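Local coordinates for protein coenzyme A transferase (Yersinia pestis, PDB 3QLI) that probably transfers coenzyme A between acyl-CoA thioesters and carboxylic acids such as acetate, at residues P246-C250 and N267-L273. Numbering follows the deposited sequence.
Sequences PNLVC and NPGLVDL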
loop_
_atom_site.group_PDB
_atom_site.type_symbol
_atom_site.label_atom_id
_atom_site.label_comp_id
_atom_site.label_asym_id
_atom_site.label_seq_id
_atom_site.Cartn_x
_atom_site.Cartn_y
_atom_site.Cartn_z
ATOM N N PRO A 246 16.653 17.560 -4.038
ATOM C CA PRO A 246 17.564 16.404 -4.060
ATOM C C PRO A 246 19.001 16.763 -4.464
ATOM O O PRO A 246 19.942 16.256 -3.859
ATOM C CB PRO A 246 16.920 15.454 -5.089
ATOM C CG PRO A 246 15.744 16.206 -5.678
ATOM C CD PRO A 246 15.363 17.256 -4.678
ATOM N N ASN A 247 19.180 17.621 -5.464
ATOM C CA ASN A 247 20.527 18.063 -5.811
ATOM C C ASN A 247 21.238 18.695 -4.613
ATOM O O ASN A 247 22.432 18.474 -4.394
ATOM C CB ASN A 247 20.495 19.038 -6.988
ATOM C CG ASN A 247 20.177 18.348 -8.307
ATOM O OD1 ASN A 247 19.962 17.131 -8.355
ATOM N ND2 ASN A 247 20.130 19.127 -9.384
ATOM N N LEU A 248 20.499 19.481 -3.837
ATOM C CA LEU A 248 21.067 20.159 -2.673
ATOM C C LEU A 248 21.373 19.170 -1.564
ATOM O O LEU A 248 22.384 19.290 -0.867
ATOM C CB LEU A 248 20.097 21.214 -2.136
ATOM C CG LEU A 248 20.464 22.687 -2.311
ATOM C CD1 LEU A 248 20.606 23.030 -3.779
ATOM C CD2 LEU A 248 19.416 23.573 -1.653
ATOM N N VAL A 249 20.477 18.205 -1.375
ATOM C CA VAL A 249 20.714 17.159 -0.390
ATOM C C VAL A 249 22.003 16.417 -0.739
ATOM O O VAL A 249 22.894 16.266 0.095
ATOM C CB VAL A 249 19.528 16.180 -0.322
ATOM C CG1 VAL A 249 19.865 14.985 0.566
ATOM C CG2 VAL A 249 18.282 16.908 0.181
ATOM N N CYS A 250 22.107 15.967 -1.988
ATOM C CA CYS A 250 23.325 15.304 -2.447
ATOM C C CYS A 250 24.562 16.169 -2.238
ATOM O O CYS A 250 25.638 15.656 -1.923
ATOM C CB CYS A 250 23.199 14.917 -3.917
ATOM S SG CYS A 250 21.974 13.624 -4.163
ATOM N N ASN A 267 19.106 10.431 -10.814
ATOM C CA ASN A 267 19.162 11.872 -11.083
ATOM C C ASN A 267 20.598 12.400 -11.026
ATOM O O ASN A 267 21.503 11.709 -10.546
ATOM C CB ASN A 267 18.280 12.644 -10.090
ATOM C CG ASN A 267 18.790 12.552 -8.659
ATOM O OD1 ASN A 267 19.811 11.925 -8.392
ATOM N ND2 ASN A 267 18.084 13.194 -7.731
ATOM N N PRO A 268 20.819 13.621 -11.526
ATOM C CA PRO A 268 22.182 14.171 -11.535
ATOM C C PRO A 268 22.842 14.258 -10.147
ATOM O O PRO A 268 24.053 14.066 -10.038
ATOM C CB PRO A 268 21.981 15.568 -12.129
ATOM C CG PRO A 268 20.803 15.368 -13.089
ATOM C CD PRO A 268 19.882 14.432 -12.329
ATOM N N GLY A 269 22.065 14.534 -9.109
ATOM C CA GLY A 269 22.611 14.587 -7.760
ATOM C C GLY A 269 23.204 13.264 -7.309
ATOM O O GLY A 269 24.310 13.220 -6.762
ATOM N N LEU A 270 22.469 12.173 -7.532
ATOM C CA LEU A 270 22.953 10.857 -7.148
ATOM C C LEU A 270 24.190 10.490 -7.950
ATOM O O LEU A 270 25.124 9.881 -7.430
ATOM C CB LEU A 270 21.862 9.789 -7.338
ATOM C CG LEU A 270 20.757 9.768 -6.276
ATOM C CD1 LEU A 270 19.709 8.701 -6.589
ATOM C CD2 LEU A 270 21.355 9.571 -4.869
ATOM N N VAL A 271 24.198 10.854 -9.225
ATOM C CA VAL A 271 25.317 10.494 -10.077
ATOM C C VAL A 271 26.553 11.267 -9.631
ATOM O O VAL A 271 27.681 10.769 -9.720
ATOM C CB VAL A 271 24.994 10.763 -11.554
ATOM C CG1 VAL A 271 26.266 10.718 -12.394
ATOM C CG2 VAL A 271 23.973 9.743 -12.050
ATOM N N ASP A 272 26.342 12.479 -9.121
ATOM C CA ASP A 272 27.472 13.263 -8.592
ATOM C C ASP A 272 28.143 12.529 -7.421
ATOM O O ASP A 272 29.379 12.481 -7.319
ATOM C CB ASP A 272 27.005 14.658 -8.167
ATOM C CG ASP A 272 28.145 15.541 -7.705
ATOM O OD1 ASP A 272 28.957 15.963 -8.557
ATOM O OD2 ASP A 272 28.224 15.821 -6.491
ATOM N N LEU A 273 27.329 11.935 -6.545
ATOM C CA LEU A 273 27.866 11.191 -5.412
ATOM C C LEU A 273 28.626 9.945 -5.871
ATOM O O LEU A 273 29.623 9.556 -5.258
ATOM C CB LEU A 273 26.764 10.833 -4.416
ATOM C CG LEU A 273 26.023 12.023 -3.793
ATOM C CD1 LEU A 273 24.919 11.521 -2.858
ATOM C CD2 LEU A 273 26.992 12.933 -3.044
#
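Close helix-helix packing at a glycine is exemplified where helices 244-252 and 268-276 run side by side near one edge of the mixed sheet, over strand 237-240. The axes of the two short segments approach to 8.4 Å at only 16° from parallel, and the CA atoms of Asn247 and Gly269 lie 4.5 Å apart. Gly269 makes this possible: a beta carbon there would clash with Cys250 SG, which instead rests 3.4 Å from Gly269 C. Cys250 SG also meets Leu273 CD1 at 3.8 Å and Leu270 CD2 at 4.2 Å, while Leu273 CD2 reaches Cys250 O at 3.2 Å. At the N-terminal end of helix 268-276, Asn267 is the N-cap, its OD1 accepting from Leu270 N at 2.8 Å, and its ND2 lies 3.7 Å from Pro246 CB. Met240 of the strand touches Pro246, Cys250 and Asn267. Both helices start close to CoA-binding residues, Ala244 opening helix 244-252 and Val242 touching Asn267. With Asn267 OD1 spent on capping its own helix and an apolar, sulfur-centred middle, the pairing rests chiefly on shape complementarity.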